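Local coordinates for protein aminoglycoside N(3)-acetyltransferase, AAC(3)-IVa (Escherichia coli, PDB 6MN3) that probably confers resistance to 2-deoxystreptamine aminoglycosides such as gentamicin, tobramycin and apramycin by transferring an acetyl group from acetyl-CoA to their N3 amine, at residues T59-W65 / A105-P111; K98-F104 / I117-P122; Y166-C172 / D184-H190. One frame throughout, in Å; residues are numbered along the deposited sequence.

Overall arrangement
The three contacts step outward in space from the main sheet of this Antibiotic_NAT enzyme to a separate hairpin. Contact 1 pairs strands 59-63 and 106-109 of the mixed sheet. Contact 2, its centre about 10 Å away, begins on the neighbouring strand 98-99; the segments of the two alternate along the chain, and Lys98 N lies 2.7 Å from Ala108 O. Contact 3, later in sequence, joins the strands of hairpin 168-174/181-187, its centre about 18 Å from that of contact 2 and about 24 Å from that of contact 1. Phe104 and Leu121 pack on Cys172, so contact 2 touches both sheet and hairpin, whose far end leads to the zinc ligand Cys191.

Contact 1 (T59-W65 / A105-P111); sequences TLVMPSW and AFAAAGP
Thr59 opens strand 59-63, antiparallel to strand 106-109, with axes 4.6 Å apart at 166°. Its OG1 hydrogen-bonds with Gln112 N. A CB on Gly110 would fall 2.5 Å from Thr59 CA and, at phi/psi 145/178, jam against the preceding carbonyl O. Leu60 N to Ala109 O and Ala109 N to Leu60 O are both 2.9 Å hydrogen bonds. Val61 faces Ala108 in a non-hydrogen-bonded pair, CG2 to CB 4.0 Å. This regular antiparallel ladder in the mixed sheet places Leu60, Met62, Ala107 and Ala109 on the face covered by helices 42-54 and 86-91, Val61 and Ala108 on the other. Met62 N reaches Ala107 O at 2.8 Å, and Ala107 N reaches Met62 O at 2.7 Å. Pro63 and Phe106 are a non-hydrogen-bonded pair (CA-CA 4.4 Å) with diverging side chains; Pro63 CA lies over the Phe106 ring face, 4.0 Å from its centroid (CH-pi). Ser64 N donates to Ala105 O (2.9 Å). Trp65 (chi1 p) forms an offset edge-to-face pair, its six-membered ring edge toward the Phe106 face (chi1 m), centroids 5.6 Å apart.

Contact 2 (K98-F104 / I117-P122); sequences KRSAHPF and ISDPLP
His102 lays one ring face against Pro122, whose CD stands 3.7 Å from the imidazole centroid and 12° off its normal, a CH-pi contact. The contact joins the loop after strand 98-99, an outermost strand of the mixed sheet, to the loop after helix 113-117; side chains of one segment meet side chains and backbone of the other. The nearest CA pairs are Ser100 with Ile117 and His102 with Leu121, both 5.2 Å. At the strand end Ile117 (chi1 m, chi2 m) points toward 98-104, its CG2 3.3 Å from Arg99 C; it also touches Phe106 and Ala108 of the next strand. His102, with chi1 p, brings CD2 to 3.3 Å from Pro120 O and receives a weak hydrogen bond at ND1 from Phe104 N (3.4 Å). Leu121, chi1 t and chi2 t, fits its CG 3.7 Å from His102 CB and its CD1 3.8 Å from Pro103 CD, while its CD2 meets the edge of the Phe104 ring at CE2, 3.5 Å away.

Contact 3 (Y166-C172 / D184-H190); sequences YGVPRHC and DYLENDH
Strands 168-172 and 184-187 lie antiparallel and strongly twisted, their axes 4.5 Å apart at 138°. Val168 N to Glu187 O and Glu187 N to Val168 O are hydrogen bonds of 2.8 Å; Arg170 N to Tyr185 O and Tyr185 N to Arg170 O are 3.1 Å. The alternating pairs Pro169-Leu186 and His171-Asp184 are non-hydrogen-bonded, with CA atoms 4.5 and 3.9 Å apart. On one face Leu186 (chi1 m, chi2 t) brings CD2 to 3.9 Å from Pro169 CB, and Asp184, salt-bridged to Arg182, places OD2 3.4 Å from His171 CB. On the other, Tyr185 takes chi1 p, which folds its ring across the ladder so that Arg170 C lies over one face and Arg170 CB is 3.6 Å from its CZ; its OH donates to Glu187 OE1 at 3.1 Å. Glu187 has chi1 t, chi2 t and chi3 -45°. Arg170 bends through chi1 m, chi2 m, chi3 132° (between wells) and chi4 97° to bring NH1 to 3.5 Å from Asp189 OD1, a salt bridge. Tyr166 (chi1 p) sets CE1 3.7 Å from Asn188 CB. Tyr166, Asn188 and His190 all hydrogen-bond to Glu159, which lies with Cys192 and His156 in a geometry consistent with a Cys-His-Glu triad. The whole is a twisted beta hairpin whose outgoing end delivers the chain to the zinc site, where His190 packs near Cys252 and immediately precedes the metal ligand Cys191.

Contact 1 (T59-W65 / A105-P111)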
loop_
_atom_site.group_PDB
_atom_site.type_symbol
_atom_site.label_atom_id
_atom_site.label_comp_id
_atom_site.label_asym_id
_atom_site.label_seq_id
_atom_site.Cartn_x
_atom_site.Cartn_y
_atom_site.Cartn_z
ATOM N N THR A 59 8.657 10.954 6.484
ATOM C CA THR A 59 8.520 10.706 5.056
ATOM C C THR A 59 7.212 9.976 4.799
ATOM O O THR A 59 6.940 8.945 5.423
ATOM C CB THR A 59 9.699 9.895 4.517
ATOM O OG1 THR A 59 10.914 10.619 4.742
ATOM C CG2 THR A 59 9.531 9.645 3.025
ATOM N N LEU A 60 6.410 10.515 3.887
ATOM C CA LEU A 60 5.103 9.966 3.545
ATOM C C LEU A 60 5.195 9.218 2.225
ATOM O O LEU A 60 5.704 9.757 1.239
ATOM C CB LEU A 60 4.062 11.082 3.447
ATOM C CG LEU A 60 2.689 10.709 2.894
ATOM C CD1 LEU A 60 1.999 9.715 3.815
ATOM C CD2 LEU A 60 1.845 11.963 2.710
ATOM N N VAL A 61 4.705 7.979 2.206
ATOM C CA VAL A 61 4.773 7.126 1.027
ATOM C C VAL A 61 3.373 6.642 0.680
ATOM O O VAL A 61 2.580 6.314 1.568
ATOM C CB VAL A 61 5.720 5.926 1.239
ATOM C CG1 VAL A 61 6.032 5.264 -0.091
ATOM C CG2 VAL A 61 7.001 6.368 1.932
ATOM N N MET A 62 3.073 6.594 -0.615
ATOM C CA MET A 62 1.794 6.122 -1.119
ATOM C C MET A 62 2.011 5.303 -2.381
ATOM O O MET A 62 2.945 5.569 -3.147
ATOM C CB MET A 62 0.839 7.281 -1.439
ATOM C CG MET A 62 0.393 8.077 -0.238
ATOM S SD MET A 62 -0.843 9.287 -0.718
ATOM C CE MET A 62 -0.768 10.415 0.669
ATOM N N PRO A 63 1.165 4.303 -2.623
ATOM C CA PRO A 63 1.200 3.617 -3.918
ATOM C C PRO A 63 0.849 4.588 -5.034
ATOM O O PRO A 63 0.112 5.557 -4.834
ATOM C CB PRO A 63 0.142 2.518 -3.769
ATOM C CG PRO A 63 -0.759 3.002 -2.683
ATOM C CD PRO A 63 0.123 3.761 -1.736
ATOM N N SER A 64 1.392 4.325 -6.222
ATOM C CA SER A 64 1.243 5.266 -7.323
ATOM C C SER A 64 1.440 4.595 -8.676
ATOM O O SER A 64 2.063 5.173 -9.571
ATOM C CB SER A 64 2.237 6.420 -7.159
ATOM O OG SER A 64 1.878 7.529 -7.962
ATOM N N TRP A 65 0.913 3.384 -8.842
ATOM C CA TRP A 65 1.068 2.668 -10.098
ATOM C C TRP A 65 -0.127 2.920 -11.017
ATOM O O TRP A 65 -1.176 3.416 -10.600
ATOM C CB TRP A 65 1.255 1.171 -9.851
ATOM C CG TRP A 65 0.200 0.540 -9.003
ATOM C CD1 TRP A 65 -1.078 0.236 -9.373
ATOM C CD2 TRP A 65 0.337 0.117 -7.642
ATOM N NE1 TRP A 65 -1.748 -0.343 -8.323
ATOM C CE2 TRP A 65 -0.902 -0.428 -7.248
ATOM C CE3 TRP A 65 1.385 0.150 -6.718
ATOM C CZ2 TRP A 65 -1.119 -0.935 -5.970
ATOM C CZ3 TRP A 65 1.168 -0.354 -5.449
ATOM C CH2 TRP A 65 -0.075 -0.889 -5.087
ATOM N N ALA A 105 4.876 1.926 -9.591
ATOM C CA ALA A 105 5.545 3.002 -8.882
ATOM C C ALA A 105 4.874 3.311 -7.545
ATOM O O ALA A 105 3.708 2.987 -7.303
ATOM C CB ALA A 105 5.577 4.267 -9.740
ATOM N N PHE A 106 5.648 3.946 -6.673
ATOM C CA PHE A 106 5.172 4.565 -5.448
ATOM C C PHE A 106 5.519 6.049 -5.488
ATOM O O PHE A 106 6.274 6.512 -6.348
ATOM C CB PHE A 106 5.797 3.908 -4.209
ATOM C CG PHE A 106 5.132 2.624 -3.797
ATOM C CD1 PHE A 106 4.388 2.558 -2.631
ATOM C CD2 PHE A 106 5.263 1.479 -4.566
ATOM C CE1 PHE A 106 3.781 1.378 -2.243
ATOM C CE2 PHE A 106 4.656 0.296 -4.183
ATOM C CZ PHE A 106 3.914 0.246 -3.020
ATOM N N ALA A 107 4.961 6.800 -4.547
ATOM C CA ALA A 107 5.273 8.214 -4.396
ATOM C C ALA A 107 5.688 8.475 -2.958
ATOM O O ALA A 107 5.094 7.928 -2.025
ATOM C CB ALA A 107 4.082 9.100 -4.775
ATOM N N ALA A 108 6.711 9.307 -2.780
ATOM C CA ALA A 108 7.248 9.562 -1.453
ATOM C C ALA A 108 7.713 11.007 -1.350
ATOM O O ALA A 108 8.286 11.554 -2.297
ATOM C CB ALA A 108 8.400 8.604 -1.127
ATOM N N ALA A 109 7.460 11.616 -0.192
ATOM C CA ALA A 109 7.868 12.989 0.086
ATOM C C ALA A 109 8.403 13.053 1.507
ATOM O O ALA A 109 7.692 12.699 2.453
ATOM C CB ALA A 109 6.704 13.967 -0.098
ATOM N N GLY A 110 9.646 13.503 1.654
ATOM C CA GLY A 110 10.299 13.556 2.939
ATOM C C GLY A 110 11.781 13.267 2.819
ATOM O O GLY A 110 12.291 12.979 1.732
ATOM N N PRO A 111 12.506 13.332 3.940
ATOM C CA PRO A 111 13.960 13.102 3.891
ATOM C C PRO A 111 14.346 11.699 3.456
ATOM O O PRO A 111 15.526 11.466 3.174
ATOM C CB PRO A 111 14.414 13.378 5.333
ATOM C CG PRO A 111 13.286 14.135 5.969
ATOM C CD PRO A 111 12.041 13.647 5.300
#

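Contact 2 (K98-F104 / I117-P122)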
loop_
_atom_site.group_PDB
_atom_site.type_symbol
_atom_site.label_atom_id
_atom_site.label_comp_id
_atom_site.label_asym_id
_atom_site.label_seq_id
_atom_site.Cartn_x
_atom_site.Cartn_y
_atom_site.Cartn_z
ATOM N N LYS A 98 8.764 12.515 -4.781
ATOM C CA LYS A 98 9.412 11.681 -5.777
ATOM C C LYS A 98 8.492 10.536 -6.182
ATOM O O LYS A 98 7.507 10.225 -5.512
ATOM C CB LYS A 98 10.744 11.142 -5.246
ATOM C CG LYS A 98 11.499 12.100 -4.329
ATOM C CD LYS A 98 11.847 13.411 -5.021
ATOM C CE LYS A 98 12.485 14.395 -4.046
ATOM N NZ LYS A 98 12.533 15.786 -4.585
ATOM N N ARG A 99 8.830 9.902 -7.300
ATOM C CA ARG A 99 8.003 8.846 -7.862
ATOM C C ARG A 99 8.898 7.856 -8.588
ATOM O O ARG A 99 9.864 8.250 -9.247
ATOM C CB ARG A 99 6.952 9.424 -8.814
ATOM C CG ARG A 99 5.720 8.564 -8.988
ATOM C CD ARG A 99 4.762 9.203 -9.975
ATOM N NE ARG A 99 3.521 8.448 -10.101
ATOM C CZ ARG A 99 2.629 8.640 -11.066
ATOM N NH1 ARG A 99 2.840 9.565 -11.993
ATOM N NH2 ARG A 99 1.525 7.904 -11.106
ATOM N N SER A 100 8.582 6.572 -8.452
ATOM C CA SER A 100 9.379 5.538 -9.095
ATOM C C SER A 100 9.229 5.613 -10.610
ATOM O O SER A 100 8.218 6.087 -11.135
ATOM C CB SER A 100 8.971 4.155 -8.589
ATOM O OG SER A 100 9.067 4.074 -7.178
ATOM N N ALA A 101 10.252 5.141 -11.312
ATOM C CA ALA A 101 10.295 5.199 -12.774
ATOM C C ALA A 101 9.980 3.847 -13.400
ATOM O O ALA A 101 10.674 3.387 -14.306
ATOM C CB ALA A 101 11.653 5.712 -13.237
ATOM N N HIS A 102 8.926 3.192 -12.924
ATOM C CA HIS A 102 8.478 1.924 -13.480
ATOM C C HIS A 102 6.979 1.809 -13.252
ATOM O O HIS A 102 6.432 2.477 -12.369
ATOM C CB HIS A 102 9.228 0.737 -12.856
ATOM C CG HIS A 102 9.325 0.790 -11.363
ATOM N ND1 HIS A 102 8.292 0.405 -10.535
ATOM C CD2 HIS A 102 10.338 1.168 -10.549
ATOM C CE1 HIS A 102 8.664 0.549 -9.276
ATOM N NE2 HIS A 102 9.901 1.011 -9.256
ATOM N N PRO A 103 6.283 0.979 -14.039
ATOM C CA PRO A 103 4.812 0.943 -13.954
ATOM C C PRO A 103 4.264 0.507 -12.605
ATOM O O PRO A 103 3.053 0.635 -12.389
ATOM C CB PRO A 103 4.418 -0.053 -15.056
ATOM C CG PRO A 103 5.659 -0.834 -15.336
ATOM C CD PRO A 103 6.784 0.125 -15.129
ATOM N N PHE A 104 5.095 -0.005 -11.700
ATOM C CA PHE A 104 4.632 -0.360 -10.365
ATOM C C PHE A 104 5.159 0.650 -9.356
ATOM O O PHE A 104 5.799 0.279 -8.367
ATOM C CB PHE A 104 5.072 -1.780 -10.009
ATOM C CG PHE A 104 4.975 -2.743 -11.157
ATOM C CD1 PHE A 104 3.738 -3.123 -11.652
ATOM C CD2 PHE A 104 6.116 -3.259 -11.746
ATOM C CE1 PHE A 104 3.642 -4.007 -12.712
ATOM C CE2 PHE A 104 6.026 -4.141 -12.806
ATOM C CZ PHE A 104 4.788 -4.516 -13.289
ATOM N N ILE A 117 12.285 5.275 -3.193
ATOM C CA ILE A 117 11.867 5.364 -4.588
ATOM C C ILE A 117 12.944 4.896 -5.573
ATOM O O ILE A 117 12.607 4.508 -6.703
ATOM C CB ILE A 117 11.428 6.817 -4.886
ATOM C CG1 ILE A 117 10.121 7.131 -4.153
ATOM C CG2 ILE A 117 11.285 7.093 -6.371
ATOM C CD1 ILE A 117 8.979 6.211 -4.518
ATOM N N SER A 118 14.210 4.841 -5.151
ATOM C CA SER A 118 15.341 4.763 -6.075
ATOM C C SER A 118 15.340 3.529 -6.979
ATOM O O SER A 118 15.966 3.567 -8.045
ATOM C CB SER A 118 16.647 4.794 -5.282
ATOM O OG SER A 118 16.856 3.567 -4.602
ATOM N N ASP A 119 14.666 2.448 -6.597
ATOM C CA ASP A 119 14.950 1.174 -7.246
ATOM C C ASP A 119 14.311 1.071 -8.632
ATOM O O ASP A 119 13.248 1.645 -8.880
ATOM C CB ASP A 119 14.466 0.024 -6.377
ATOM C CG ASP A 119 15.244 -0.087 -5.086
ATOM O OD1 ASP A 119 16.065 0.813 -4.803
ATOM O OD2 ASP A 119 15.036 -1.073 -4.353
ATOM N N PRO A 120 14.953 0.332 -9.559
ATOM C CA PRO A 120 14.370 0.136 -10.897
ATOM C C PRO A 120 13.168 -0.796 -10.882
ATOM O O PRO A 120 12.616 -1.079 -9.817
ATOM C CB PRO A 120 15.535 -0.458 -11.699
ATOM C CG PRO A 120 16.365 -1.158 -10.672
ATOM C CD PRO A 120 16.268 -0.322 -9.427
ATOM N N LEU A 121 12.768 -1.289 -12.049
ATOM C CA LEU A 121 11.553 -2.095 -12.160
ATOM C C LEU A 121 11.733 -3.405 -11.399
ATOM O O LEU A 121 12.637 -4.187 -11.732
ATOM C CB LEU A 121 11.215 -2.363 -13.627
ATOM C CG LEU A 121 9.773 -2.792 -13.954
ATOM C CD1 LEU A 121 9.447 -2.550 -15.426
ATOM C CD2 LEU A 121 9.481 -4.241 -13.583
ATOM N N PRO A 122 10.908 -3.688 -10.380
ATOM C CA PRO A 122 11.006 -4.980 -9.690
ATOM C C PRO A 122 9.980 -5.985 -10.195
ATOM O O PRO A 122 8.800 -5.653 -10.341
ATOM C CB PRO A 122 10.756 -4.608 -8.220
ATOM C CG PRO A 122 10.199 -3.169 -8.239
ATOM C CD PRO A 122 9.989 -2.778 -9.678
#

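Contact 3 (Y166-C172 / D184-H190)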
loop_
_atom_site.group_PDB
_atom_site.type_symbol
_atom_site.label_atom_id
_atom_site.label_comp_id
_atom_site.label_asym_id
_atom_site.label_seq_id
_atom_site.Cartn_x
_atom_site.Cartn_y
_atom_site.Cartn_z
ATOM N N TYR A 166 2.641 -20.168 -5.595
ATOM C CA TYR A 166 1.833 -19.772 -6.739
ATOM C C TYR A 166 2.438 -18.568 -7.453
ATOM O O TYR A 166 3.098 -17.719 -6.846
ATOM C CB TYR A 166 0.396 -19.461 -6.316
ATOM C CG TYR A 166 0.254 -18.638 -5.057
ATOM C CD1 TYR A 166 0.437 -17.262 -5.076
ATOM C CD2 TYR A 166 -0.090 -19.235 -3.852
ATOM C CE1 TYR A 166 0.297 -16.506 -3.928
ATOM C CE2 TYR A 166 -0.237 -18.488 -2.701
ATOM C CZ TYR A 166 -0.041 -17.123 -2.743
ATOM O OH TYR A 166 -0.180 -16.375 -1.596
ATOM N N GLY A 167 2.206 -18.507 -8.763
ATOM C CA GLY A 167 2.706 -17.427 -9.587
ATOM C C GLY A 167 2.087 -17.420 -10.969
ATOM O O GLY A 167 2.418 -18.263 -11.809
ATOM N N VAL A 168 1.182 -16.478 -11.218
ATOM C CA VAL A 168 0.492 -16.380 -12.502
ATOM C C VAL A 168 1.242 -15.399 -13.396
ATOM O O VAL A 168 1.869 -14.455 -12.891
ATOM C CB VAL A 168 -0.975 -15.959 -12.316
ATOM C CG1 VAL A 168 -1.738 -17.033 -11.557
ATOM C CG2 VAL A 168 -1.062 -14.625 -11.592
ATOM N N PRO A 169 1.221 -15.583 -14.717
ATOM C CA PRO A 169 1.984 -14.695 -15.609
ATOM C C PRO A 169 1.243 -13.388 -15.862
ATOM O O PRO A 169 0.101 -13.384 -16.328
ATOM C CB PRO A 169 2.125 -15.522 -16.893
ATOM C CG PRO A 169 0.935 -16.420 -16.886
ATOM C CD PRO A 169 0.632 -16.724 -15.442
ATOM N N ARG A 170 1.897 -12.278 -15.543
ATOM C CA ARG A 170 1.442 -10.937 -15.882
ATOM C C ARG A 170 2.453 -10.316 -16.846
ATOM O O ARG A 170 3.393 -10.977 -17.297
ATOM C CB ARG A 170 1.257 -10.096 -14.616
ATOM C CG ARG A 170 0.234 -10.655 -13.635
ATOM C CD ARG A 170 -1.186 -10.362 -14.087
ATOM N NE ARG A 170 -2.041 -11.546 -14.031
ATOM C CZ ARG A 170 -2.860 -11.831 -13.024
ATOM N NH1 ARG A 170 -2.938 -11.018 -11.980
ATOM N NH2 ARG A 170 -3.600 -12.931 -13.061
ATOM N N HIS A 171 2.261 -9.039 -17.163
ATOM C CA HIS A 171 3.173 -8.359 -18.074
ATOM C C HIS A 171 3.041 -6.855 -17.893
ATOM O O HIS A 171 2.105 -6.362 -17.260
ATOM C CB HIS A 171 2.915 -8.763 -19.530
ATOM C CG HIS A 171 1.684 -8.150 -20.123
ATOM N ND1 HIS A 171 0.445 -8.750 -20.050
ATOM C CD2 HIS A 171 1.503 -6.993 -20.802
ATOM C CE1 HIS A 171 -0.447 -7.988 -20.657
ATOM N NE2 HIS A 171 0.169 -6.915 -21.122
ATOM N N CYS A 172 4.003 -6.133 -18.465
ATOM C CA CYS A 172 4.015 -4.677 -18.452
ATOM C C CYS A 172 4.807 -4.197 -19.662
ATOM O O CYS A 172 5.322 -4.996 -20.450
ATOM C CB CYS A 172 4.595 -4.137 -17.140
ATOM S SG CYS A 172 6.371 -4.403 -16.934
ATOM N N ASP A 184 7.099 -9.665 -19.466
ATOM C CA ASP A 184 6.271 -10.575 -18.688
ATOM C C ASP A 184 7.051 -11.148 -17.509
ATOM O O ASP A 184 8.273 -11.318 -17.563
ATOM C CB ASP A 184 5.745 -11.711 -19.571
ATOM C CG ASP A 184 5.126 -11.206 -20.858
ATOM O OD1 ASP A 184 5.780 -10.416 -21.568
ATOM O OD2 ASP A 184 3.971 -11.578 -21.147
ATOM N N TYR A 185 6.322 -11.456 -16.440
ATOM C CA TYR A 185 6.902 -11.988 -15.214
ATOM C C TYR A 185 5.899 -12.950 -14.588
ATOM O O TYR A 185 4.810 -13.174 -15.121
ATOM C CB TYR A 185 7.279 -10.859 -14.246
ATOM C CG TYR A 185 6.148 -9.892 -13.969
ATOM C CD1 TYR A 185 5.340 -10.041 -12.850
ATOM C CD2 TYR A 185 5.885 -8.832 -14.829
ATOM C CE1 TYR A 185 4.304 -9.162 -12.595
ATOM C CE2 TYR A 185 4.848 -7.950 -14.582
ATOM C CZ TYR A 185 4.062 -8.121 -13.463
ATOM O OH TYR A 185 3.029 -7.249 -13.206
ATOM N N LEU A 186 6.274 -13.526 -13.448
ATOM C CA LEU A 186 5.401 -14.420 -12.694
ATOM C C LEU A 186 5.087 -13.752 -11.362
ATOM O O LEU A 186 5.956 -13.659 -10.489
ATOM C CB LEU A 186 6.055 -15.786 -12.496
ATOM C CG LEU A 186 6.275 -16.600 -13.774
ATOM C CD1 LEU A 186 6.974 -17.914 -13.463
ATOM C CD2 LEU A 186 4.957 -16.845 -14.496
ATOM N N GLU A 187 3.850 -13.289 -11.211
ATOM C CA GLU A 187 3.427 -12.532 -10.043
ATOM C C GLU A 187 2.540 -13.380 -9.143
ATOM O O GLU A 187 1.869 -14.311 -9.598
ATOM C CB GLU A 187 2.675 -11.264 -10.457
ATOM C CG GLU A 187 2.498 -10.242 -9.345
ATOM C CD GLU A 187 1.488 -9.169 -9.695
ATOM O OE1 GLU A 187 1.545 -8.645 -10.827
ATOM O OE2 GLU A 187 0.635 -8.854 -8.840
ATOM N N ASN A 188 2.543 -13.043 -7.855
ATOM C CA ASN A 188 1.681 -13.696 -6.872
ATOM C C ASN A 188 0.436 -12.840 -6.641
ATOM O O ASN A 188 0.273 -12.171 -5.620
ATOM C CB ASN A 188 2.451 -13.933 -5.577
ATOM C CG ASN A 188 3.222 -12.707 -5.129
ATOM O OD1 ASN A 188 4.108 -12.226 -5.835
ATOM N ND2 ASN A 188 2.883 -12.190 -3.953
ATOM N N ASP A 189 -0.456 -12.871 -7.628
ATOM C CA ASP A 189 -1.681 -12.089 -7.600
ATOM C C ASP A 189 -2.894 -13.000 -7.464
ATOM O O ASP A 189 -2.914 -14.119 -7.983
ATOM C CB ASP A 189 -1.818 -11.230 -8.862
ATOM C CG ASP A 189 -2.576 -9.940 -8.611
ATOM O OD1 ASP A 189 -2.222 -8.910 -9.224
ATOM O OD2 ASP A 189 -3.525 -9.953 -7.799
ATOM N N HIS A 190 -3.903 -12.504 -6.758
ATOM C CA HIS A 190 -5.163 -13.213 -6.573
ATOM C C HIS A 190 -6.229 -12.185 -6.210
ATOM O O HIS A 190 -6.016 -10.975 -6.339
ATOM C CB HIS A 190 -5.029 -14.310 -5.511
ATOM C CG HIS A 190 -4.199 -13.910 -4.330
ATOM N ND1 HIS A 190 -4.746 -13.382 -3.182
ATOM C CD2 HIS A 190 -2.862 -13.965 -4.121
ATOM C CE1 HIS A 190 -3.782 -13.127 -2.314
ATOM N NE2 HIS A 190 -2.629 -13.472 -2.860
#